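Local coordinates for nitrosopumilus output domain-containing protein (Pyrococcus horikoshii, PDB 2P9X) that is of unknown function, a zinc-binding all-helical protein of the Nitrosopumilus output domain 5 family from a hyperthermophilic archaeon, at residues K3-L8 against L41-P46; M67-K72 against N84-L89. All coordinates share one frame; numbering follows the deposited sequence.

Interaction 1 of 2, residues K3-L8 against L41-P46; sequences KGRDIL and LAYDDP. With ACT (acetate ion), chain E.
The Tyr43 ring and the Arg5 guanidinium lie with their planes at about a right angle, but it is the aliphatic root of the arginine that covers the ring face, packing helix 3-19 on the short helix 41-44. CB of Arg5 lies 3.7 Å from the centroid of the Tyr43 ring and 8° off its normal, a CH-pi contact over the centre of one face. CA of Arg5 sits over the same face, 3.5 Å from CD2 of Tyr43. At the ring edge are CD2 of Leu8, 4.0 Å from Tyr43 CB, and OD1 of Asp44. The guanidinium has Asp44 OD1, Tyr43 CD1 and an acetate oxygen at its own edge. Arg5 NE reaches Asp44 OD1 at 2.8 Å and Arg5 NH2 reaches Asp44 OD2 at 2.9 Å. This side-on, two-nitrogen salt bridge uses the syn lone pair of each oxygen, with the guanidinium and carboxylate planes 18° apart. Arg5 NH1 donates to O of the acetate, probably from the crystallisation liquor, at 3.0 Å. With Arg5 CG anti to the backbone N (chi1 -174°) and the chain extended to NE, Arg5 leaves the ring face and reaches Asp44. An alanine here would keep CB on the ring but would probably leave the Asp44 carboxylate without its cationic mate. Beyond the segments, Tyr43 OH is hydrogen-bonded to Glu99, and the backbone N of Arg5 to Ser2, a residue seen to bind zinc. Two bonds to one carboxylate fix the rotation of the guanidinium, while the acetate would probably help to balance its charge.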
ATOM      1  N   LYS A   3       2.682 -21.083 -25.461  1.00 24.28           N
ATOM      2  CA  LYS A   3       3.687 -20.079 -25.767  1.00 24.10           C
ATOM      3  C   LYS A   3       3.290 -18.738 -25.146  1.00 23.20           C
ATOM      4  O   LYS A   3       4.125 -18.038 -24.578  1.00 23.95           O
ATOM      5  CB  LYS A   3       3.838 -19.930 -27.287  1.00 26.41           C
ATOM      6  CG  LYS A   3       4.528 -21.119 -27.949  1.00 28.88           C
ATOM      7  CD  LYS A   3       4.636 -20.972 -29.462  1.00 33.74           C
ATOM      8  CE  LYS A   3       3.290 -21.139 -30.149  1.00 36.82           C
ATOM      9  NZ  LYS A   3       3.440 -21.140 -31.635  1.00 40.00           N
ATOM     10  N   GLY A   4       2.011 -18.386 -25.248  1.00 22.50           N
ATOM     11  CA  GLY A   4       1.557 -17.119 -24.694  1.00 21.87           C
ATOM     12  C   GLY A   4       1.589 -17.076 -23.175  1.00 20.53           C
ATOM     13  O   GLY A   4       1.958 -16.061 -22.577  1.00 21.35           O
ATOM     14  N   ARG A   5       1.209 -18.181 -22.544  1.00 20.17           N
ATOM     15  CA  ARG A   5       1.197 -18.254 -21.085  1.00 21.19           C
ATOM     16  C   ARG A   5       2.627 -18.151 -20.569  1.00 21.96           C
ATOM     17  O   ARG A   5       2.897 -17.478 -19.573  1.00 22.52           O
ATOM     18  CB  ARG A   5       0.560 -19.574 -20.646  1.00 20.20           C
ATOM     19  CG  ARG A   5       0.330 -19.747 -19.137  1.00 20.17           C
ATOM     20  CD  ARG A   5      -0.554 -20.976 -18.924  1.00 19.65           C
ATOM     21  NE  ARG A   5      -1.013 -21.188 -17.551  1.00 21.92           N
ATOM     22  CZ  ARG A   5      -0.362 -21.901 -16.635  1.00 20.17           C
ATOM     23  NH1 ARG A   5       0.797 -22.470 -16.930  1.00 22.30           N
ATOM     24  NH2 ARG A   5      -0.904 -22.094 -15.437  1.00 22.35           N
ATOM     25  N   ASP A   6       3.544 -18.828 -21.252  1.00 20.83           N
ATOM     26  CA  ASP A   6       4.954 -18.810 -20.874  1.00 23.02           C
ATOM     27  C   ASP A   6       5.532 -17.402 -21.007  1.00 23.80           C
ATOM     28  O   ASP A   6       6.156 -16.888 -20.081  1.00 24.55           O
ATOM     29  CB  ASP A   6       5.731 -19.795 -21.757  1.00 26.38           C
ATOM     30  CG  ASP A   6       7.221 -19.788 -21.479  1.00 31.73           C
ATOM     31  OD1 ASP A   6       7.604 -19.793 -20.293  1.00 34.25           O
ATOM     32  OD2 ASP A   6       8.004 -19.795 -22.448  1.00 35.16           O
ATOM     33  N   ILE A   7       5.303 -16.770 -22.153  1.00 23.12           N
ATOM     34  CA  ILE A   7       5.825 -15.428 -22.390  1.00 22.75           C
ATOM     35  C   ILE A   7       5.258 -14.386 -21.430  1.00 23.23           C
ATOM     36  O   ILE A   7       5.993 -13.533 -20.922  1.00 23.19           O
ATOM     37  CB  ILE A   7       5.558 -14.981 -23.838  1.00 24.69           C
ATOM     38  CG1 ILE A   7       6.319 -15.894 -24.802  1.00 27.01           C
ATOM     39  CG2 ILE A   7       6.007 -13.545 -24.029  1.00 26.24           C
ATOM     40  CD1 ILE A   7       5.943 -15.692 -26.261  1.00 29.29           C
ATOM     41  N   LEU A   8       3.959 -14.442 -21.167  1.00 21.69           N
ATOM     42  CA  LEU A   8       3.383 -13.459 -20.253  1.00 19.86           C
ATOM     43  C   LEU A   8       3.903 -13.665 -18.834  1.00 20.38           C
ATOM     44  O   LEU A   8       4.299 -12.714 -18.168  1.00 23.06           O
ATOM     45  CB  LEU A   8       1.855 -13.534 -20.250  1.00 21.52           C
ATOM     46  CG  LEU A   8       1.185 -12.564 -19.269  1.00 21.65           C
ATOM     47  CD1 LEU A   8       1.647 -11.144 -19.556  1.00 22.35           C
ATOM     48  CD2 LEU A   8      -0.327 -12.667 -19.384  1.00 23.67           C
ATOM     49  N   LEU A  41      -1.368 -17.005 -12.861  1.00 20.16           N
ATOM     50  CA  LEU A  41      -2.768 -16.613 -12.737  1.00 21.13           C
ATOM     51  C   LEU A  41      -3.055 -15.402 -13.621  1.00 21.37           C
ATOM     52  O   LEU A  41      -4.192 -15.189 -14.045  1.00 22.59           O
ATOM     53  CB  LEU A  41      -3.092 -16.252 -11.282  1.00 21.91           C
ATOM     54  CG  LEU A  41      -4.529 -15.805 -11.001  1.00 24.12           C
ATOM     55  CD1 LEU A  41      -5.488 -16.964 -11.259  1.00 25.03           C
ATOM     56  CD2 LEU A  41      -4.647 -15.337  -9.554  1.00 24.25           C
ATOM     57  N   ALA A  42      -2.023 -14.598 -13.882  1.00 21.79           N
ATOM     58  CA  ALA A  42      -2.183 -13.408 -14.714  1.00 21.35           C
ATOM     59  C   ALA A  42      -2.714 -13.799 -16.088  1.00 21.41           C
ATOM     60  O   ALA A  42      -3.528 -13.088 -16.672  1.00 20.91           O
ATOM     61  CB  ALA A  42      -0.856 -12.674 -14.846  1.00 21.78           C
ATOM     62  N   TYR A  43      -2.256 -14.937 -16.592  1.00 22.05           N
ATOM     63  CA  TYR A  43      -2.710 -15.429 -17.888  1.00 22.68           C
ATOM     64  C   TYR A  43      -4.008 -16.221 -17.762  1.00 23.72           C
ATOM     65  O   TYR A  43      -4.936 -16.033 -18.552  1.00 23.66           O
ATOM     66  CB  TYR A  43      -1.636 -16.316 -18.530  1.00 24.23           C
ATOM     67  CG  TYR A  43      -2.060 -16.930 -19.852  1.00 25.61           C
ATOM     68  CD1 TYR A  43      -2.834 -18.090 -19.890  1.00 27.28           C
ATOM     69  CD2 TYR A  43      -1.699 -16.340 -21.059  1.00 27.57           C
ATOM     70  CE1 TYR A  43      -3.237 -18.649 -21.104  1.00 27.75           C
ATOM     71  CE2 TYR A  43      -2.095 -16.889 -22.278  1.00 28.58           C
ATOM     72  CZ  TYR A  43      -2.861 -18.042 -22.291  1.00 28.73           C
ATOM     73  OH  TYR A  43      -3.249 -18.593 -23.497  1.00 30.81           O
ATOM     74  N   ASP A  44      -4.072 -17.106 -16.772  1.00 22.08           N
ATOM     75  CA  ASP A  44      -5.259 -17.941 -16.579  1.00 22.72           C
ATOM     76  C   ASP A  44      -6.533 -17.185 -16.231  1.00 24.35           C
ATOM     77  O   ASP A  44      -7.625 -17.561 -16.674  1.00 25.59           O
ATOM     78  CB  ASP A  44      -5.002 -18.998 -15.501  1.00 22.74           C
ATOM     79  CG  ASP A  44      -3.843 -19.904 -15.842  1.00 24.04           C
ATOM     80  OD1 ASP A  44      -3.548 -20.070 -17.047  1.00 25.70           O
ATOM     81  OD2 ASP A  44      -3.237 -20.464 -14.903  1.00 24.05           O
ATOM     82  N   ASP A  45      -6.403 -16.136 -15.428  1.00 23.69           N
ATOM     83  CA  ASP A  45      -7.553 -15.339 -15.022  1.00 24.52           C
ATOM     84  C   ASP A  45      -7.054 -13.941 -14.681  1.00 23.40           C
ATOM     85  O   ASP A  45      -6.922 -13.586 -13.509  1.00 23.91           O
ATOM     86  CB  ASP A  45      -8.222 -15.968 -13.795  1.00 26.20           C
ATOM     87  CG  ASP A  45      -9.628 -15.441 -13.564  1.00 29.24           C
ATOM     88  OD1 ASP A  45      -9.902 -14.279 -13.933  1.00 27.21           O
ATOM     89  OD2 ASP A  45     -10.456 -16.190 -12.998  1.00 30.91           O
ATOM     90  N   PRO A  46      -6.770 -13.123 -15.708  1.00 23.25           N
ATOM     91  CA  PRO A  46      -6.279 -11.756 -15.501  1.00 23.72           C
ATOM     92  C   PRO A  46      -7.099 -10.896 -14.546  1.00 24.70           C
ATOM     93  O   PRO A  46      -6.536 -10.148 -13.744  1.00 25.11           O
ATOM     94  CB  PRO A  46      -6.209 -11.183 -16.924  1.00 23.06           C
ATOM     95  CG  PRO A  46      -7.061 -12.066 -17.791  1.00 22.88           C
ATOM     96  CD  PRO A  46      -6.926 -13.414 -17.145  1.00 23.09           C
TER
HETATM   97  C   ACT E1001       3.446 -22.443 -19.692  1.00 22.41           C
HETATM   98  O   ACT E1001       2.214 -22.593 -19.556  1.00 23.47           O
HETATM   99  OXT ACT E1001       4.120 -22.925 -20.632  1.00 21.78           O
HETATM  100  CH3 ACT E1001       4.183 -21.608 -18.642  1.00 22.97           C

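Interaction 2 of 2, residues M67-K72 against N84-L89; sequences MVIISK and NSLEEL
The capped start of helix 86-97 packs against helix 59-76 here, with Ile70 and Ile69 meeting Leu89, Leu86 and the turn at Asn84 and Ser85. Ile70 makes the closest approach. Its CD1 lies 3.6 Å from Asn84 C and 3.6 Å from Ser85 N, so the methyl rests against the peptide that leads into the helix and not against a side chain. With Ile70 chi2 at 175°, CD1 is anti to CA, which carries it toward this peptide. Further back along the same side chain, Ile70 CG1 is 4.2 Å from Leu89 CD2, the two side chains sliding past each other in opposite directions. Ser85 is the N-cap of the helix: its OG accepts from Glu88 N at 3.1 Å, capping the first turn. The extended side chain of Glu88 reaches back along the chain, its OE1 accepting from Asn84 N at 2.9 Å, on the anti side and 31° out of the carboxylate plane. That bond holds the peptide N-H just before the peptide Ile70 touches. Leu86 N, in the peptide after it, donates to Glu66 of helix 59-76. One residue earlier than Ile70 on that helix, Ile69 CG2 is shared by two leucine methyls, Leu89 CD2 at 4.0 Å and Leu86 CD1 at 4.1 Å. Ile69 also touches Ile12 of helix 3-19, while Met67 packs on Val68, and Val68 on Leu64, of a second subunit.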
ATOM      1  N   MET A  67       0.191  -1.283 -15.721  1.00 21.18           N
ATOM      2  CA  MET A  67       0.820  -0.439 -16.734  1.00 22.02           C
ATOM      3  C   MET A  67       2.226  -0.923 -17.062  1.00 21.98           C
ATOM      4  O   MET A  67       2.621  -0.969 -18.230  1.00 24.89           O
ATOM      5  CB  MET A  67       0.860   1.008 -16.247  1.00 22.77           C
ATOM      6  CG  MET A  67      -0.509   1.663 -16.266  1.00 24.59           C
ATOM      7  SD  MET A  67      -0.578   3.190 -15.317  1.00 22.40           S
ATOM      8  CE  MET A  67       0.380   4.277 -16.371  1.00 26.44           C
ATOM      9  N   VAL A  68       2.982  -1.284 -16.031  1.00 20.85           N
ATOM     10  CA  VAL A  68       4.336  -1.771 -16.221  1.00 21.41           C
ATOM     11  C   VAL A  68       4.342  -3.098 -16.986  1.00 21.72           C
ATOM     12  O   VAL A  68       5.151  -3.288 -17.892  1.00 24.05           O
ATOM     13  CB  VAL A  68       5.053  -1.932 -14.866  1.00 22.45           C
ATOM     14  CG1 VAL A  68       6.351  -2.689 -15.047  1.00 24.82           C
ATOM     15  CG2 VAL A  68       5.335  -0.552 -14.269  1.00 22.38           C
ATOM     16  N   ILE A  69       3.427  -4.004 -16.649  1.00 21.54           N
ATOM     17  CA  ILE A  69       3.369  -5.289 -17.340  1.00 21.67           C
ATOM     18  C   ILE A  69       3.060  -5.101 -18.824  1.00 23.28           C
ATOM     19  O   ILE A  69       3.698  -5.711 -19.683  1.00 23.52           O
ATOM     20  CB  ILE A  69       2.296  -6.224 -16.721  1.00 20.93           C
ATOM     21  CG1 ILE A  69       2.731  -6.655 -15.320  1.00 21.44           C
ATOM     22  CG2 ILE A  69       2.084  -7.448 -17.618  1.00 21.40           C
ATOM     23  CD1 ILE A  69       1.649  -7.390 -14.539  1.00 20.44           C
ATOM     24  N   ILE A  70       2.078  -4.261 -19.125  1.00 24.78           N
ATOM     25  CA  ILE A  70       1.698  -4.022 -20.517  1.00 25.53           C
ATOM     26  C   ILE A  70       2.867  -3.447 -21.304  1.00 26.74           C
ATOM     27  O   ILE A  70       3.145  -3.875 -22.427  1.00 26.72           O
ATOM     28  CB  ILE A  70       0.486  -3.069 -20.599  1.00 25.05           C
ATOM     29  CG1 ILE A  70      -0.735  -3.740 -19.959  1.00 26.89           C
ATOM     30  CG2 ILE A  70       0.185  -2.722 -22.058  1.00 28.78           C
ATOM     31  CD1 ILE A  70      -1.962  -2.848 -19.865  1.00 27.43           C
ATOM     32  N   SER A  71       3.562  -2.489 -20.700  1.00 27.77           N
ATOM     33  CA  SER A  71       4.708  -1.852 -21.339  1.00 30.08           C
ATOM     34  C   SER A  71       5.826  -2.855 -21.623  1.00 30.53           C
ATOM     35  O   SER A  71       6.434  -2.832 -22.696  1.00 29.19           O
ATOM     36  CB  SER A  71       5.243  -0.724 -20.451  1.00 32.02           C
ATOM     37  OG  SER A  71       4.336   0.362 -20.410  1.00 39.51           O
ATOM     38  N   LYS A  72       6.095  -3.735 -20.664  1.00 28.88           N
ATOM     39  CA  LYS A  72       7.148  -4.732 -20.831  1.00 29.79           C
ATOM     40  C   LYS A  72       6.795  -5.781 -21.874  1.00 30.04           C
ATOM     41  O   LYS A  72       7.669  -6.266 -22.593  1.00 29.66           O
ATOM     42  CB  LYS A  72       7.442  -5.430 -19.500  1.00 30.02           C
ATOM     43  CG  LYS A  72       8.182  -4.575 -18.491  1.00 31.87           C
ATOM     44  CD  LYS A  72       9.501  -4.068 -19.043  1.00 34.33           C
ATOM     45  CE  LYS A  72      10.136  -3.070 -18.084  1.00 37.19           C
ATOM     46  NZ  LYS A  72      11.586  -2.886 -18.362  1.00 39.69           N
ATOM     47  N   ASN A  84      -4.981  -1.958 -23.180  1.00 40.41           N
ATOM     48  CA  ASN A  84      -4.892  -0.954 -22.116  1.00 38.38           C
ATOM     49  C   ASN A  84      -5.200  -1.582 -20.749  1.00 35.94           C
ATOM     50  O   ASN A  84      -5.224  -0.934 -19.709  1.00 35.63           O
ATOM     51  CB  ASN A  84      -5.931   0.128 -22.414  1.00 41.89           C
ATOM     52  CG  ASN A  84      -5.681   0.709 -23.781  1.00 45.38           C
ATOM     53  OD1 ASN A  84      -4.625   1.261 -24.064  1.00 47.47           O
ATOM     54  ND2 ASN A  84      -6.737   0.685 -24.613  1.00 46.70           N
ATOM     55  N   SER A  85      -5.456  -2.887 -20.746  1.00 33.00           N
ATOM     56  CA  SER A  85      -5.745  -3.618 -19.517  1.00 29.01           C
ATOM     57  C   SER A  85      -5.134  -5.011 -19.633  1.00 27.76           C
ATOM     58  O   SER A  85      -4.882  -5.494 -20.737  1.00 26.27           O
ATOM     59  CB  SER A  85      -7.254  -3.754 -19.304  1.00 29.48           C
ATOM     60  OG  SER A  85      -7.818  -4.656 -20.239  1.00 30.72           O
ATOM     61  N   LEU A  86      -4.903  -5.659 -18.499  1.00 25.44           N
ATOM     62  CA  LEU A  86      -4.324  -6.994 -18.517  1.00 25.23           C
ATOM     63  C   LEU A  86      -5.253  -7.973 -19.245  1.00 25.96           C
ATOM     64  O   LEU A  86      -4.782  -8.875 -19.938  1.00 25.37           O
ATOM     65  CB  LEU A  86      -4.054  -7.474 -17.087  1.00 25.32           C
ATOM     66  CG  LEU A  86      -3.288  -8.788 -16.927  1.00 28.17           C
ATOM     67  CD1 LEU A  86      -1.884  -8.651 -17.510  1.00 28.84           C
ATOM     68  CD2 LEU A  86      -3.209  -9.141 -15.453  1.00 26.68           C
ATOM     69  N   GLU A  87      -6.566  -7.792 -19.092  1.00 27.44           N
ATOM     70  CA  GLU A  87      -7.532  -8.670 -19.755  1.00 27.92           C
ATOM     71  C   GLU A  87      -7.389  -8.560 -21.264  1.00 28.22           C
ATOM     72  O   GLU A  87      -7.383  -9.572 -21.972  1.00 28.57           O
ATOM     73  CB  GLU A  87      -8.970  -8.319 -19.358  1.00 29.20           C
ATOM     74  CG  GLU A  87      -9.315  -8.674 -17.930  1.00 30.93           C
ATOM     75  CD  GLU A  87      -9.144  -7.507 -16.982  1.00 31.67           C
ATOM     76  OE1 GLU A  87      -8.259  -6.660 -17.223  1.00 30.79           O
ATOM     77  OE2 GLU A  87      -9.896  -7.446 -15.990  1.00 33.35           O
ATOM     78  N   GLU A  88      -7.282  -7.330 -21.758  1.00 27.84           N
ATOM     79  CA  GLU A  88      -7.118  -7.113 -23.190  1.00 29.62           C
ATOM     80  C   GLU A  88      -5.769  -7.657 -23.645  1.00 28.60           C
ATOM     81  O   GLU A  88      -5.638  -8.162 -24.762  1.00 29.49           O
ATOM     82  CB  GLU A  88      -7.196  -5.623 -23.525  1.00 31.14           C
ATOM     83  CG  GLU A  88      -8.575  -5.023 -23.355  1.00 36.87           C
ATOM     84  CD  GLU A  88      -8.603  -3.532 -23.642  1.00 39.87           C
ATOM     85  OE1 GLU A  88      -7.542  -2.958 -23.976  1.00 40.39           O
ATOM     86  OE2 GLU A  88      -9.693  -2.935 -23.529  1.00 43.43           O
ATOM     87  N   LEU A  89      -4.764  -7.553 -22.774  1.00 27.09           N
ATOM     88  CA  LEU A  89      -3.424  -8.030 -23.099  1.00 26.82           C
ATOM     89  C   LEU A  89      -3.415  -9.543 -23.299  1.00 26.33           C
ATOM     90  O   LEU A  89      -2.791 -10.053 -24.233  1.00 27.48           O
ATOM     91  CB  LEU A  89      -2.438  -7.650 -21.988  1.00 25.95           C
ATOM     92  CG  LEU A  89      -0.965  -7.982 -22.243  1.00 26.81           C
ATOM     93  CD1 LEU A  89      -0.426  -7.111 -23.376  1.00 26.91           C
ATOM     94  CD2 LEU A  89      -0.155  -7.766 -20.969  1.00 25.37           C
TER

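In the fold
Interaction 1 closes before interaction 2 opens along the chain, and their centres lie 12 Å apart, each about 7 Å from the centre of the chain. Interaction 1 joins helix 3-19 to the short helix 41-44, and interaction 2 joins helix 59-76 to helix 86-97. The two touch directly: Pro46 CB lies 3.8 Å from Leu86 CG, and Leu8 CD1 lies 4.1 Å from Leu89 CD2. The start of helix 86-97 therefore packs on both segments of interaction 1. The apolar parts of the two contacts join through these leucines and Pro46 into one interior of the strandless subunit, with the Arg5 salt bridge at its margin, bringing its first and last helices together.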